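Local coordinates for SVS_variant_AS1 (PDB 6TJA), which probably cyclises geranylgeranyl diphosphate to the diterpene spiroviolene, being an engineered ancestral form of a bacterial class I terpene synthase, at residues A[271-274]-A[275-279]; A[279-282]-A[283-286]; A[104-107]-A[108-112]; A[144-147]-A[148-152]. All blocks are in the same frame, centred on the assembly; numbering follows the deposited sequence.

Contact 1: residues A[271-274]-A[275-279]; sequences RILL and RFLEL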
loop_
_atom_site.group_PDB
_atom_site.type_symbol
_atom_site.label_atom_id
_atom_site.label_comp_id
_atom_site.label_asym_id
_atom_site.label_seq_id
_atom_site.Cartn_x
_atom_site.Cartn_y
_atom_site.Cartn_z
ATOM N N ARG A 271 22.482 -16.842 0.996
ATOM C CA ARG A 271 21.883 -17.241 2.286
ATOM C C ARG A 271 20.353 -17.100 2.168
ATOM O O ARG A 271 19.640 -18.014 2.602
ATOM C CB ARG A 271 22.522 -16.429 3.415
ATOM C CG ARG A 271 21.838 -16.668 4.749
ATOM C CD ARG A 271 22.322 -15.823 5.905
ATOM N NE ARG A 271 23.766 -15.820 6.097
ATOM C CZ ARG A 271 24.364 -15.729 7.284
ATOM N NH1 ARG A 271 23.659 -15.757 8.387
ATOM N NH2 ARG A 271 25.674 -15.669 7.365
ATOM N N ILE A 272 19.854 -16.010 1.577
ATOM C CA ILE A 272 18.392 -15.746 1.463
ATOM C C ILE A 272 17.777 -16.781 0.508
ATOM O O ILE A 272 16.700 -17.305 0.832
ATOM C CB ILE A 272 18.101 -14.302 1.026
ATOM C CG1 ILE A 272 18.604 -13.289 2.048
ATOM C CG2 ILE A 272 16.621 -14.108 0.769
ATOM C CD1 ILE A 272 18.620 -11.858 1.534
ATOM N N LEU A 273 18.437 -17.116 -0.601
ATOM C CA LEU A 273 17.886 -18.136 -1.534
ATOM C C LEU A 273 17.827 -19.507 -0.845
ATOM O O LEU A 273 16.829 -20.176 -1.004
ATOM C CB LEU A 273 18.710 -18.199 -2.816
ATOM C CG LEU A 273 18.149 -19.154 -3.862
ATOM C CD1 LEU A 273 16.670 -18.881 -4.116
ATOM C CD2 LEU A 273 18.942 -19.020 -5.135
ATOM N N LEU A 274 18.826 -19.878 -0.053
ATOM C CA LEU A 274 18.813 -21.147 0.733
ATOM C C LEU A 274 17.636 -21.178 1.721
ATOM O O LEU A 274 16.982 -22.228 1.843
ATOM C CB LEU A 274 20.137 -21.296 1.483
ATOM C CG LEU A 274 21.011 -22.466 1.034
ATOM C CD1 LEU A 274 21.151 -22.540 -0.482
ATOM C CD2 LEU A 274 22.378 -22.355 1.678
ATOM N N ARG A 275 17.380 -20.089 2.436
ATOM C CA ARG A 275 16.218 -20.075 3.334
ATOM C C ARG A 275 14.943 -20.189 2.480
ATOM O O ARG A 275 14.072 -20.949 2.858
ATOM C CB ARG A 275 16.245 -18.857 4.249
ATOM C CG ARG A 275 15.015 -18.776 5.133
ATOM C CD ARG A 275 14.764 -20.015 5.963
ATOM N NE ARG A 275 13.550 -19.833 6.739
ATOM C CZ ARG A 275 12.814 -20.815 7.240
ATOM N NH1 ARG A 275 13.158 -22.074 7.074
ATOM N NH2 ARG A 275 11.714 -20.536 7.891
ATOM N N PHE A 276 14.879 -19.544 1.341
ATOM C CA PHE A 276 13.718 -19.665 0.494
ATOM C C PHE A 276 13.488 -21.127 0.066
ATOM O O PHE A 276 12.416 -21.592 0.119
ATOM C CB PHE A 276 13.798 -18.727 -0.706
ATOM C CG PHE A 276 12.822 -19.049 -1.793
ATOM C CD1 PHE A 276 13.073 -20.047 -2.671
ATOM C CD2 PHE A 276 11.663 -18.334 -1.932
ATOM C CE1 PHE A 276 12.181 -20.372 -3.624
ATOM C CE2 PHE A 276 10.775 -18.637 -2.903
ATOM C CZ PHE A 276 11.037 -19.667 -3.750
ATOM N N LEU A 277 14.528 -21.826 -0.329
ATOM C CA LEU A 277 14.413 -23.198 -0.737
ATOM C C LEU A 277 13.981 -24.087 0.415
ATOM O O LEU A 277 13.173 -24.960 0.245
ATOM C CB LEU A 277 15.705 -23.701 -1.357
ATOM C CG LEU A 277 16.164 -22.993 -2.606
ATOM C CD1 LEU A 277 17.599 -23.275 -2.876
ATOM C CD2 LEU A 277 15.301 -23.270 -3.796
ATOM N N GLU A 278 14.551 -23.835 1.574
ATOM C CA GLU A 278 14.215 -24.576 2.756
ATOM C C GLU A 278 12.752 -24.362 3.131
ATOM O O GLU A 278 12.041 -25.305 3.262
ATOM C CB GLU A 278 15.195 -24.294 3.891
ATOM C CG GLU A 278 14.765 -24.818 5.231
ATOM C CD GLU A 278 15.687 -24.438 6.377
ATOM O OE1 GLU A 278 15.824 -23.270 6.724
ATOM O OE2 GLU A 278 16.275 -25.328 6.966
ATOM N N LEU A 279 12.296 -23.126 3.233
ATOM C CA LEU A 279 10.861 -22.884 3.581
ATOM C C LEU A 279 9.948 -23.446 2.478
ATOM O O LEU A 279 8.859 -23.957 2.773
ATOM C CB LEU A 279 10.653 -21.387 3.787
ATOM C CG LEU A 279 9.249 -20.987 4.232
ATOM C CD1 LEU A 279 8.759 -21.831 5.402
ATOM C CD2 LEU A 279 9.217 -19.531 4.605
#
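Leu273 meets Phe276 and Leu277 one turn further along helix 258-283, part of the all-helical class I terpene synthase fold. CD1 of Leu273 stands 4.0 Å from CD1 of the Phe276 ring, the two side chains meeting at a slant. Leu273 CG also approaches Leu277 CD1 to 4.3 Å, and that same methyl of Leu277 meets CD1 of Leu274. Because the Leu277 CG lies beside its own backbone N (chi1 -62°), the side chain folds back over the preceding turn, bringing CG to 3.3 Å from the Leu273 carbonyl oxygen. This oxygen also accepts the N-H of Leu277, at 2.9 Å from N to O. It belongs to an unbroken run of i to i+4 bonds in which Arg275, Phe276, Leu277 and Glu278 donate to Arg271, Ile272, Leu273 and Leu274.

Met219 of helix 211-231 and Ile302 of helix 289-309 pack on Phe276, so its ring is wedged between neighbouring helices. Arg271 forms a salt bridge with Asp338, while Arg275 uses NE for Trp353 O and NH2 for Asp356. The remaining nitrogen, Arg275 NH1, forms a salt bridge with Glu278 OE1 at 2.9 Å, meeting the oxygen from above the carboxylate plane, 47° out of it. Leu279 CB sits over the centre of that guanidinium, 4.1 Å above its plane.

Contact 2: residues A[279-282]-A[283-286]; sequences LHDR and VRPG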
loop_
_atom_site.group_PDB
_atom_site.type_symbol
_atom_site.label_atom_id
_atom_site.label_comp_id
_atom_site.label_asym_id
_atom_site.label_seq_id
_atom_site.Cartn_x
_atom_site.Cartn_y
_atom_site.Cartn_z
ATOM N N LEU A 279 12.296 -23.126 3.233
ATOM C CA LEU A 279 10.861 -22.884 3.581
ATOM C C LEU A 279 9.948 -23.446 2.478
ATOM O O LEU A 279 8.859 -23.957 2.773
ATOM C CB LEU A 279 10.653 -21.387 3.787
ATOM C CG LEU A 279 9.249 -20.987 4.232
ATOM C CD1 LEU A 279 8.759 -21.831 5.402
ATOM C CD2 LEU A 279 9.217 -19.531 4.605
ATOM N N HIS A 280 10.359 -23.346 1.222
ATOM C CA HIS A 280 9.533 -23.803 0.079
ATOM C C HIS A 280 9.263 -25.303 0.253
ATOM O O HIS A 280 8.107 -25.726 0.098
ATOM C CB HIS A 280 10.196 -23.471 -1.269
ATOM C CG HIS A 280 9.482 -24.121 -2.405
ATOM N ND1 HIS A 280 9.695 -25.441 -2.746
ATOM C CD2 HIS A 280 8.481 -23.675 -3.194
ATOM C CE1 HIS A 280 8.898 -25.755 -3.752
ATOM N NE2 HIS A 280 8.120 -24.695 -4.022
ATOM N N ASP A 281 10.290 -26.069 0.609
ATOM C CA ASP A 281 10.221 -27.552 0.712
ATOM C C ASP A 281 9.301 -27.942 1.875
ATOM O O ASP A 281 8.678 -28.994 1.784
ATOM C CB ASP A 281 11.636 -28.149 0.749
ATOM C CG ASP A 281 12.296 -28.221 -0.626
ATOM O OD1 ASP A 281 11.681 -27.751 -1.606
ATOM O OD2 ASP A 281 13.428 -28.736 -0.719
ATOM N N ARG A 282 9.160 -27.101 2.900
ATOM C CA ARG A 282 8.289 -27.385 4.074
ATOM C C ARG A 282 6.833 -27.061 3.713
ATOM O O ARG A 282 5.924 -27.771 4.150
ATOM C CB ARG A 282 8.846 -26.617 5.272
ATOM C CG ARG A 282 7.946 -26.597 6.492
ATOM C CD ARG A 282 8.676 -26.086 7.735
ATOM N NE ARG A 282 8.626 -24.648 8.001
ATOM C CZ ARG A 282 7.513 -23.915 8.185
ATOM N NH1 ARG A 282 6.300 -24.436 8.064
ATOM N NH2 ARG A 282 7.617 -22.629 8.472
ATOM N N VAL A 283 6.608 -26.052 2.886
ATOM C CA VAL A 283 5.248 -25.518 2.579
ATOM C C VAL A 283 4.643 -26.274 1.392
ATOM O O VAL A 283 3.416 -26.442 1.364
ATOM C CB VAL A 283 5.343 -24.009 2.284
ATOM C CG1 VAL A 283 4.091 -23.455 1.660
ATOM C CG2 VAL A 283 5.694 -23.241 3.539
ATOM N N ARG A 284 5.454 -26.660 0.416
ATOM C CA ARG A 284 4.936 -27.122 -0.901
ATOM C C ARG A 284 4.104 -28.401 -0.733
ATOM O O ARG A 284 3.042 -28.498 -1.317
ATOM C CB ARG A 284 6.051 -27.282 -1.932
ATOM C CG ARG A 284 5.543 -27.617 -3.331
ATOM C CD ARG A 284 5.545 -29.123 -3.590
ATOM N NE ARG A 284 6.916 -29.635 -3.456
ATOM C CZ ARG A 284 7.848 -29.617 -4.421
ATOM N NH1 ARG A 284 7.569 -29.143 -5.631
ATOM N NH2 ARG A 284 9.056 -30.092 -4.163
ATOM N N PRO A 285 4.540 -29.417 0.034
ATOM C CA PRO A 285 3.822 -30.698 0.103
ATOM C C PRO A 285 2.334 -30.574 0.453
ATOM O O PRO A 285 1.539 -31.226 -0.193
ATOM C CB PRO A 285 4.606 -31.471 1.187
ATOM C CG PRO A 285 6.023 -30.944 1.009
ATOM C CD PRO A 285 5.812 -29.449 0.785
ATOM N N GLY A 286 1.996 -29.675 1.381
ATOM C CA GLY A 286 0.617 -29.465 1.869
ATOM C C GLY A 286 -0.180 -28.480 1.025
ATOM O O GLY A 286 -1.405 -28.459 1.151
#
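Leu279 and Val283 form the tightly packed side of this turn, with CD1 of Leu279 3.9 Å from CG2 of Val283. Val283 has its CG1 anti to the backbone N (chi1 167°), which leaves CG2 to lean back over the previous turn, 3.3 Å from the Leu279 carbonyl oxygen. Leu216 of helix 211-231 and Leu295 of helix 289-309 close over this buried flank. His280 belongs to it as well, its ring lying under Arg284: CB of Arg284 is 4.1 Å from the ring centroid, a CH-pi contact over the face. Beyond it the Arg284 chain bends twice, so that His280 CE1 comes over the centre of the guanidinium, with ring and guanidinium planes 74° apart.

These residues form the last turn of helix 258-283 and the start of the link to helix 289-309. Arg284 N still reaches His280 O at 2.8 Å, and Val283 N bonds to Leu279 O and weakly to His280 O. Pro285 has no N-H to offer Asp281 O, and its CD lies 3.1 Å from that oxygen instead.

Asp281, Arg282, Arg284 and Pro285 make the exposed, looser side. From the buried ring His280 ND1 donates almost straight (169°) to Asp281 OD1 at 3.3 Å, the oxygen lying in the ring plane. With alanine instead of His280, the carboxylate would probably lose its N-H donor and Arg284 the ring its CB rests on. Asp281 OD1 and Arg284 NH2 are 4.3 Å apart, close enough for their charges probably to attract, though no N-H points at the oxygen; Arg282 NH2 forms a salt bridge with Asp356.

Contact 3: residues A[104-107]-A[108-112]; sequences NALA and GRVQR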
loop_
_atom_site.group_PDB
_atom_site.type_symbol
_atom_site.label_atom_id
_atom_site.label_comp_id
_atom_site.label_asym_id
_atom_site.label_seq_id
_atom_site.Cartn_x
_atom_site.Cartn_y
_atom_site.Cartn_z
ATOM N N ASN A 104 6.283 12.446 -4.327
ATOM C CA ASN A 104 5.199 12.006 -3.426
ATOM C C ASN A 104 3.853 12.332 -4.095
ATOM O O ASN A 104 2.918 11.539 -3.953
ATOM C CB ASN A 104 5.374 12.606 -2.041
ATOM C CG ASN A 104 6.547 12.034 -1.274
ATOM O OD1 ASN A 104 7.221 11.112 -1.734
ATOM N ND2 ASN A 104 6.747 12.542 -0.074
ATOM N N ALA A 105 3.751 13.449 -4.806
ATOM C CA ALA A 105 2.496 13.865 -5.459
ATOM C C ALA A 105 2.266 12.986 -6.690
ATOM O O ALA A 105 1.121 12.490 -6.872
ATOM C CB ALA A 105 2.517 15.336 -5.803
ATOM N N LEU A 106 3.296 12.772 -7.505
ATOM C CA LEU A 106 3.169 11.847 -8.662
ATOM C C LEU A 106 2.739 10.453 -8.180
ATOM O O LEU A 106 1.819 9.893 -8.761
ATOM C CB LEU A 106 4.487 11.791 -9.440
ATOM C CG LEU A 106 4.489 10.819 -10.615
ATOM C CD1 LEU A 106 3.653 11.357 -11.767
ATOM C CD2 LEU A 106 5.902 10.528 -11.096
ATOM N N ALA A 107 3.401 9.894 -7.166
ATOM C CA ALA A 107 3.107 8.542 -6.630
ATOM C C ALA A 107 1.627 8.481 -6.252
ATOM O O ALA A 107 0.960 7.440 -6.486
ATOM C CB ALA A 107 3.963 8.233 -5.439
ATOM N N GLY A 108 1.128 9.572 -5.694
ATOM C CA GLY A 108 -0.278 9.664 -5.269
ATOM C C GLY A 108 -1.203 9.715 -6.463
ATOM O O GLY A 108 -2.213 8.994 -6.442
ATOM N N ARG A 109 -0.875 10.519 -7.471
ATOM C CA ARG A 109 -1.723 10.678 -8.691
ATOM C C ARG A 109 -1.738 9.347 -9.463
ATOM O O ARG A 109 -2.813 8.906 -9.830
ATOM C CB ARG A 109 -1.294 11.867 -9.559
ATOM C CG ARG A 109 -1.563 13.242 -8.942
ATOM C CD ARG A 109 -1.393 14.469 -9.838
ATOM N NE ARG A 109 -0.230 14.322 -10.689
ATOM C CZ ARG A 109 1.002 14.799 -10.428
ATOM N NH1 ARG A 109 1.245 15.507 -9.330
ATOM N NH2 ARG A 109 1.989 14.569 -11.289
ATOM N N VAL A 110 -0.589 8.699 -9.662
ATOM C CA VAL A 110 -0.507 7.425 -10.434
ATOM C C VAL A 110 -1.267 6.321 -9.676
ATOM O O VAL A 110 -2.094 5.614 -10.298
ATOM C CB VAL A 110 0.956 7.054 -10.711
ATOM C CG1 VAL A 110 1.100 5.680 -11.327
ATOM C CG2 VAL A 110 1.583 8.095 -11.601
ATOM N N GLN A 111 -1.010 6.187 -8.376
ATOM C CA GLN A 111 -1.689 5.160 -7.565
ATOM C C GLN A 111 -3.220 5.381 -7.678
ATOM O O GLN A 111 -3.925 4.418 -7.978
ATOM C CB GLN A 111 -1.090 5.125 -6.160
ATOM C CG GLN A 111 -1.692 4.048 -5.281
ATOM C CD GLN A 111 -1.383 2.623 -5.682
ATOM O OE1 GLN A 111 -0.306 2.313 -6.228
ATOM N NE2 GLN A 111 -2.322 1.731 -5.360
ATOM N N ARG A 112 -3.712 6.609 -7.553
ATOM C CA ARG A 112 -5.165 6.897 -7.620
ATOM C C ARG A 112 -5.729 6.480 -8.986
ATOM O O ARG A 112 -6.778 5.822 -9.003
ATOM C CB ARG A 112 -5.463 8.360 -7.296
ATOM C CG ARG A 112 -6.956 8.670 -7.234
ATOM C CD ARG A 112 -7.625 7.943 -6.083
ATOM N NE ARG A 112 -9.073 7.970 -6.109
ATOM C CZ ARG A 112 -9.859 7.147 -5.418
ATOM N NH1 ARG A 112 -9.331 6.223 -4.629
ATOM N NH2 ARG A 112 -11.178 7.282 -5.485
#
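Arg109 lays its guanidinium over the backbone of the preceding turn: Leu106 CA lies 3.8 Å above the plane, offset toward the rim, and Ala105 O and Leu106 N are over a face too. The terminal nitrogens settle among methyl groups, NH1 3.8 Å from Ala105 CB and NH2 3.6 Å from Leu106 CD1. The chain gets there with CG beside its own backbone N (chi1 -69°) and a bend at chi3, which turns it back along the helix and across Leu106 at about a right angle. Replacing Arg109 with an alanine would probably uncover the Ala105-Leu106 peptide and leave Leu106 CD1 without one of its neighbours.

Leu106 and Val110 lie alongside one another, pointing the same way, with Leu106 CD1 3.9 Å from Val110 CG2. The backbone N-H of Val110 also bonds to Leu106 O at 2.8 Å from N to O. Phe86 packs on both side chains from helix 70-91, at whose C-terminal end the aspartate-rich DDHRCD sequence, presumably metal-binding, begins.

Other sides of helix 100-115 face the dimer: Asn104 hydrogen-bonds to Asn104 of the second subunit, and Arg112 forms a salt bridge with Glu218 of that subunit. Leu106 and Val110 thus pack on helix 70-91, Gln111 bonds to helix 143-169 of the same chain, and Asn104 and Arg112 reach the second subunit, while Arg109 lends a flat surface to the peptide beneath it rather than an N-H.

Contact 4: residues A[144-147]-A[148-152]; sequences TQVR and RFVHA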
loop_
_atom_site.group_PDB
_atom_site.type_symbol
_atom_site.label_atom_id
_atom_site.label_comp_id
_atom_site.label_asym_id
_atom_site.label_seq_id
_atom_site.Cartn_x
_atom_site.Cartn_y
_atom_site.Cartn_z
ATOM N N THR A 144 -10.569 -9.298 -5.904
ATOM C CA THR A 144 -9.567 -9.703 -4.883
ATOM C C THR A 144 -8.164 -9.642 -5.490
ATOM O O THR A 144 -7.276 -9.044 -4.878
ATOM C CB THR A 144 -9.866 -11.099 -4.320
ATOM O OG1 THR A 144 -11.107 -11.025 -3.621
ATOM C CG2 THR A 144 -8.793 -11.566 -3.364
ATOM N N GLN A 145 -7.967 -10.223 -6.668
ATOM C CA GLN A 145 -6.616 -10.281 -7.281
ATOM C C GLN A 145 -6.193 -8.869 -7.688
ATOM O O GLN A 145 -5.014 -8.535 -7.485
ATOM C CB GLN A 145 -6.588 -11.208 -8.486
ATOM C CG GLN A 145 -6.803 -12.669 -8.133
ATOM C CD GLN A 145 -7.026 -13.464 -9.398
ATOM O OE1 GLN A 145 -7.873 -13.109 -10.228
ATOM N NE2 GLN A 145 -6.226 -14.508 -9.573
ATOM N N VAL A 146 -7.119 -8.083 -8.239
ATOM C CA VAL A 146 -6.862 -6.658 -8.596
ATOM C C VAL A 146 -6.403 -5.897 -7.333
ATOM O O VAL A 146 -5.409 -5.155 -7.426
ATOM C CB VAL A 146 -8.062 -6.007 -9.298
ATOM C CG1 VAL A 146 -7.904 -4.506 -9.421
ATOM C CG2 VAL A 146 -8.288 -6.615 -10.679
ATOM N N ARG A 147 -7.019 -6.119 -6.175
ATOM C CA ARG A 147 -6.625 -5.376 -4.958
ATOM C C ARG A 147 -5.239 -5.839 -4.517
ATOM O O ARG A 147 -4.468 -4.999 -4.062
ATOM C CB ARG A 147 -7.634 -5.541 -3.827
ATOM C CG ARG A 147 -8.921 -4.754 -4.023
ATOM C CD ARG A 147 -8.772 -3.256 -4.237
ATOM N NE ARG A 147 -8.394 -2.512 -3.047
ATOM C CZ ARG A 147 -8.071 -1.218 -3.048
ATOM N NH1 ARG A 147 -8.054 -0.545 -4.187
ATOM N NH2 ARG A 147 -7.774 -0.609 -1.911
ATOM N N ARG A 148 -4.941 -7.126 -4.638
ATOM C CA ARG A 148 -3.598 -7.652 -4.317
ATOM C C ARG A 148 -2.588 -6.894 -5.184
ATOM O O ARG A 148 -1.557 -6.485 -4.621
ATOM C CB ARG A 148 -3.541 -9.173 -4.489
ATOM C CG ARG A 148 -4.386 -9.939 -3.478
ATOM C CD ARG A 148 -4.412 -11.435 -3.749
ATOM N NE ARG A 148 -5.247 -12.160 -2.805
ATOM C CZ ARG A 148 -5.438 -13.487 -2.787
ATOM N NH1 ARG A 148 -4.822 -14.282 -3.647
ATOM N NH2 ARG A 148 -6.218 -14.022 -1.870
ATOM N N PHE A 149 -2.910 -6.639 -6.460
ATOM C CA PHE A 149 -1.983 -5.948 -7.400
ATOM C C PHE A 149 -1.843 -4.463 -7.004
ATOM O O PHE A 149 -0.691 -3.940 -6.909
ATOM C CB PHE A 149 -2.392 -6.099 -8.866
ATOM C CG PHE A 149 -1.454 -5.350 -9.776
ATOM C CD1 PHE A 149 -0.205 -5.865 -10.080
ATOM C CD2 PHE A 149 -1.771 -4.077 -10.239
ATOM C CE1 PHE A 149 0.702 -5.138 -10.844
ATOM C CE2 PHE A 149 -0.867 -3.356 -11.010
ATOM C CZ PHE A 149 0.361 -3.888 -11.311
ATOM N N VAL A 150 -2.987 -3.821 -6.747
ATOM C CA VAL A 150 -3.071 -2.388 -6.376
ATOM C C VAL A 150 -2.177 -2.166 -5.153
ATOM O O VAL A 150 -1.435 -1.168 -5.121
ATOM C CB VAL A 150 -4.531 -1.973 -6.108
ATOM C CG1 VAL A 150 -4.614 -0.670 -5.344
ATOM C CG2 VAL A 150 -5.352 -1.904 -7.385
ATOM N N HIS A 151 -2.277 -3.034 -4.157
ATOM C CA HIS A 151 -1.565 -2.878 -2.860
ATOM C C HIS A 151 -0.058 -3.116 -3.064
ATOM O O HIS A 151 0.746 -2.456 -2.402
ATOM C CB HIS A 151 -2.180 -3.822 -1.815
ATOM C CG HIS A 151 -3.490 -3.374 -1.283
ATOM N ND1 HIS A 151 -3.750 -2.042 -0.996
ATOM C CD2 HIS A 151 -4.595 -4.056 -0.935
ATOM C CE1 HIS A 151 -4.989 -1.935 -0.542
ATOM N NE2 HIS A 151 -5.521 -3.155 -0.480
ATOM N N ALA A 152 0.310 -4.062 -3.915
ATOM C CA ALA A 152 1.719 -4.366 -4.254
ATOM C C ALA A 152 2.330 -3.132 -4.933
ATOM O O ALA A 152 3.503 -2.777 -4.607
ATOM C CB ALA A 152 1.818 -5.593 -5.143
#
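Arg147 and His151 meet at a slant, with guanidinium and ring planes 76° apart and NH2 of Arg147 3.4 Å from CE1 of His151. Arg147 reaches this position by curling: CG lies beside the backbone N (chi1 -74°), and bends at chi2 and chi3 carry the head group forward along helix 143-169. Its NH1 also passes 3.6 Å from Val150 CG1 and forms a salt bridge with Glu115 of helix 100-115. The His151 ring is drawn back over the turn, CD2 resting 3.3 Å from the Arg147 carbonyl oxygen, which also accepts His151 N at 2.9 Å.

Arg148 has the contrary shape. Extended from CG to NE, it runs side by side with Thr144 in the same direction, and its NE lies 3.6 Å from Thr144 CG2. CG of Arg148 touches the Thr144 carbonyl oxygen at 3.3 Å, while the guanidinium goes on to Val203 O, Glu196 and Asp205, partners that probably hold it in one rotation. On a further side of the helix, Val146 CG1 and Val150 CG2 make a looser apolar contact at 4.2 Å, and Phe149 turns inward to meet Phe137 edge-to-face.

His151 stacks on His151 of the second subunit, and Arg147 comes near Arg214 of that chain. Helix 143-169 is thus a helix of the all-helical class I terpene synthase fold that sends Phe149 and Val150 to its own chain and here meets the partner chiefly through the His151-His151 stack and Arg147.

In the fold
Along the chain the order is contact 3 on helix 100-115, contact 4 on helix 143-169, then contacts 1 and 2 on helix 258-283. Contacts 1 and 2 share Leu279, their centres 12 Å apart, and follow that helix to its C-terminal end. Contacts 3 and 4, centres 16 Å apart, are joined by a probable hydrogen bond from Gln111 NE2 to Val150 O, and both touch the second subunit. The two pairs are well separated: the centres of contacts 2 and 3 are 38 Å apart, on opposite sides of the chain's centre. One pair therefore belongs to the dimer interface, while the segments of the other are not touched by the partner subunit.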